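Side-chain contact in aclacinomycin oxidoreductase (AknOx) (Streptomyces galilaeus, PDB 2IPI), which oxidises the terminal sugar of aclacinomycins in two successive FAD-dependent steps, converting aclacinomycin N to A and then A to Y: residues A[270-275]-A[418-423]. Residues are numbered along the deposited sequence; the frame is centred on the assembly and turned at random.
With AKY (methyl (2S,4R)-2-ethyl-2,5,7-trihydroxy-6,11-dioxo-4-{[2,3,6-trideoxy-4-O-{2,6-dideoxy-4-O-[(2S,6S)-6-methyl-5-oxotetrahydro-2h -pyran-2-yl]-alpha-D-lyxo-hexopyranosyl}-3-(dimethylamino)-D-ribo-hexopyranosyl]oxy}-1,2,3,4,6,11-hexahydrotetracene-1-c arboxylate), chain E.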
# COMPACT_ATOMS: atom_id res chain seq x y z
N ASP A 270 -22.55 -1.25 -11.15
CA ASP A 270 -22.32 -1.53 -12.56
C ASP A 270 -21.92 -0.27 -13.31
O ASP A 270 -21.05 -0.32 -14.19
CB ASP A 270 -23.56 -2.19 -13.17
CG ASP A 270 -23.79 -3.58 -12.59
OD1 ASP A 270 -22.86 -4.13 -11.97
OD2 ASP A 270 -24.92 -4.10 -12.74
N ASN A 271 -22.58 0.84 -12.93
CA ASN A 271 -22.23 2.14 -13.49
C ASN A 271 -20.78 2.52 -13.16
O ASN A 271 -20.03 2.88 -14.08
CB ASN A 271 -23.20 3.21 -12.99
CG ASN A 271 -24.55 3.19 -13.69
OD1 ASN A 271 -24.85 2.37 -14.56
ND2 ASN A 271 -25.40 4.14 -13.32
N HIS A 272 -20.38 2.45 -11.90
CA HIS A 272 -19.01 2.77 -11.50
C HIS A 272 -17.98 1.99 -12.32
O HIS A 272 -17.05 2.59 -12.88
CB HIS A 272 -18.83 2.51 -10.01
CG HIS A 272 -17.46 2.44 -9.43
ND1 HIS A 272 -16.95 3.47 -8.67
CD2 HIS A 272 -16.47 1.51 -9.44
CE1 HIS A 272 -15.72 3.19 -8.25
NE2 HIS A 272 -15.41 2.00 -8.71
N GLY A 273 -18.15 0.67 -12.36
CA GLY A 273 -17.28 -0.24 -13.06
C GLY A 273 -17.25 -0.08 -14.56
O GLY A 273 -16.19 -0.21 -15.18
N ALA A 274 -18.38 0.21 -15.23
CA ALA A 274 -18.28 0.44 -16.67
C ALA A 274 -17.44 1.69 -16.98
O ALA A 274 -16.76 1.69 -18.01
CB ALA A 274 -19.65 0.57 -17.32
N TRP A 275 -17.50 2.73 -16.15
CA TRP A 275 -16.81 4.00 -16.38
C TRP A 275 -15.30 3.81 -16.25
O TRP A 275 -14.51 4.27 -17.08
CB TRP A 275 -17.29 5.06 -15.38
CG TRP A 275 -16.73 6.44 -15.52
CD1 TRP A 275 -17.32 7.50 -16.18
CD2 TRP A 275 -15.49 6.94 -14.99
NE1 TRP A 275 -16.53 8.61 -16.10
CE2 TRP A 275 -15.40 8.31 -15.38
CE3 TRP A 275 -14.45 6.40 -14.24
CZ2 TRP A 275 -14.31 9.11 -15.03
CZ3 TRP A 275 -13.37 7.20 -13.90
CH2 TRP A 275 -13.30 8.54 -14.29
N SER A 418 -4.84 -3.14 -14.70
CA SER A 418 -6.03 -3.13 -13.87
C SER A 418 -6.68 -1.74 -13.89
O SER A 418 -6.00 -0.73 -14.09
CB SER A 418 -5.71 -3.56 -12.44
OG SER A 418 -5.35 -4.94 -12.40
N ILE A 419 -8.00 -1.72 -13.67
CA ILE A 419 -8.78 -0.50 -13.78
C ILE A 419 -9.25 -0.01 -12.42
O ILE A 419 -9.55 1.17 -12.24
CB ILE A 419 -10.01 -0.69 -14.69
CG1 ILE A 419 -11.12 -1.54 -14.08
CG2 ILE A 419 -9.62 -1.25 -16.05
CD1 ILE A 419 -12.20 -1.96 -15.06
N ILE A 420 -9.33 -0.94 -11.46
CA ILE A 420 -9.78 -0.66 -10.11
C ILE A 420 -9.08 -1.55 -9.08
O ILE A 420 -8.83 -2.71 -9.36
CB ILE A 420 -11.30 -0.86 -9.98
CG1 ILE A 420 -12.14 0.10 -10.83
CG2 ILE A 420 -11.75 -0.76 -8.53
CD1 ILE A 420 -13.46 -0.48 -11.28
N LYS A 421 -8.78 -1.01 -7.90
CA LYS A 421 -8.23 -1.81 -6.81
C LYS A 421 -9.23 -1.90 -5.66
O LYS A 421 -9.86 -0.90 -5.33
CB LYS A 421 -6.94 -1.18 -6.32
CG LYS A 421 -5.74 -2.11 -6.29
CD LYS A 421 -4.84 -1.66 -5.15
CE LYS A 421 -3.62 -0.95 -5.73
NZ LYS A 421 -2.33 -1.52 -5.32
N VAL A 422 -9.35 -3.06 -5.02
CA VAL A 422 -10.30 -3.16 -3.91
C VAL A 422 -9.60 -3.60 -2.63
O VAL A 422 -8.64 -4.37 -2.65
CB VAL A 422 -11.50 -4.08 -4.21
CG1 VAL A 422 -11.81 -4.11 -5.70
CG2 VAL A 422 -11.29 -5.50 -3.72
N TRP A 423 -10.06 -3.11 -1.49
CA TRP A 423 -9.54 -3.47 -0.18
C TRP A 423 -10.69 -3.76 0.78
O TRP A 423 -11.45 -2.84 1.08
CB TRP A 423 -8.68 -2.35 0.41
CG TRP A 423 -7.96 -2.65 1.69
CD1 TRP A 423 -6.96 -3.57 1.85
CD2 TRP A 423 -8.16 -2.06 2.98
NE1 TRP A 423 -6.53 -3.57 3.15
CE2 TRP A 423 -7.26 -2.65 3.87
CE3 TRP A 423 -9.03 -1.07 3.48
CZ2 TRP A 423 -7.18 -2.31 5.22
CZ3 TRP A 423 -8.95 -0.73 4.81
CH2 TRP A 423 -8.04 -1.34 5.68
O15 AKY E . -4.97 1.46 -0.10
C42 AKY E . -5.36 1.83 1.02
C40 AKY E . -6.06 3.21 1.10
C38 AKY E . -6.61 3.56 2.42
C39 AKY E . -5.49 0.88 2.28
C41 AKY E . -5.83 -0.40 2.46
O14 AKY E . -5.62 1.55 3.51
C37 AKY E . -6.65 2.52 3.49
O13 AKY E . -6.84 3.16 4.73
C35 AKY E . -7.70 2.51 5.62
C34 AKY E . -9.05 3.21 5.75
C36 AKY E . -9.45 3.88 4.55
O11 AKY E . -9.16 4.17 6.94
C33 AKY E . -7.03 2.23 6.95
O12 AKY E . -5.71 1.49 6.92
C32 AKY E . -7.09 3.30 7.85
C31 AKY E . -8.42 3.64 8.16
O7 AKY E . -13.96 3.48 11.56
C7 AKY E . -13.88 3.93 12.91
C8 AKY E . -13.77 5.41 12.94
C9 AKY E . -15.13 6.04 12.78
O9 AKY E . -15.71 5.43 11.68
C13 AKY E . -14.96 7.51 12.67
C14 AKY E . -14.12 7.70 11.40
C20 AKY E . -15.13 3.46 13.58
C19 AKY E . -16.14 4.30 14.05
C10 AKY E . -15.88 5.78 14.03
C11 AKY E . -17.25 3.77 14.71
C18 AKY E . -17.36 2.40 14.93
C17 AKY E . -16.35 1.54 14.48
C6 AKY E . -15.26 2.09 13.80
O6 AKY E . -14.27 1.29 13.36
C12 AKY E . -18.46 1.89 15.66
O3 AKY E . -19.38 2.64 16.06
C15 AKY E . -18.52 0.51 15.94
C1 AKY E . -19.57 0.02 16.71
C2 AKY E . -19.66 -1.33 17.06
C3 AKY E . -18.66 -2.19 16.61
C16 AKY E . -17.50 -0.36 15.49
C5 AKY E . -16.41 0.16 14.75
O5 AKY E . -15.44 -0.52 14.36
C4 AKY E . -17.60 -1.72 15.83
O4 AKY E . -16.66 -2.61 15.44
O18 AKY E . -9.21 2.61 8.78
C45 AKY E . -12.76 2.80 11.16
C43 AKY E . -15.04 6.10 15.26
O16 AKY E . -14.21 5.29 15.70
O17 AKY E . -15.19 7.27 15.93
C44 AKY E . -15.58 6.96 17.27
O19 AKY E . -11.59 3.54 11.41
C47 AKY E . -11.54 2.01 9.09
N11 AKY E . -11.17 0.59 8.95
C52 AKY E . -11.36 -0.06 7.70
C51 AKY E . -10.06 0.11 9.71
C46 AKY E . -12.87 2.45 9.68
C48 AKY E . -10.47 3.09 9.30
C49 AKY E . -10.30 3.38 10.78
C50 AKY E . -9.12 2.80 11.56
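Ile-419, in the turn that leads into strand 420-428, brings its CD1 within 4.4 Å of Gly-273 O on helix 262-278, a loose van der Waals approach to the backbone. Ile-420 carries most of the contact. Its CB points toward the helix, CG1 lies anti to the carbonyl carbon (chi1 -64°), and CD1 reaches to 4.2 Å from Gly-273 CA. The same methyl meets the imidazole of His-272 obliquely, equally far from CD2 and NE2, with Ile-420 CD1 to His-272 CD2 at 4.1 Å. His-272 holds CG anti to its own backbone N (chi1 165°), which carries the ring off the helix to the side of this methyl; Leu-396 of strand 391-398 touches both side chains. Lys-421 leaves by the opposite face of the sheet, where it forms a hydrogen bond to Tyr-367 and a cation-pi contact with Phe-466. Trp-423, on the same face as Lys-421, lines the aclacinomycin pocket, and the terminal sugar of AKY lies over one face of its indole, C39 4.0 Å above the plane. Strand 420-428 thus separates a helix-packed face from a substrate face that also includes Tyr-397, a catalytic proton acceptor on neighbouring strand 391-398. No hydrogen bond joins the two segments, so they meet by van der Waals contact alone, two aliphatic methyls against an imidazole ring and the glycine backbone, with the imidazole offering carbon and nitrogen alike to one methyl.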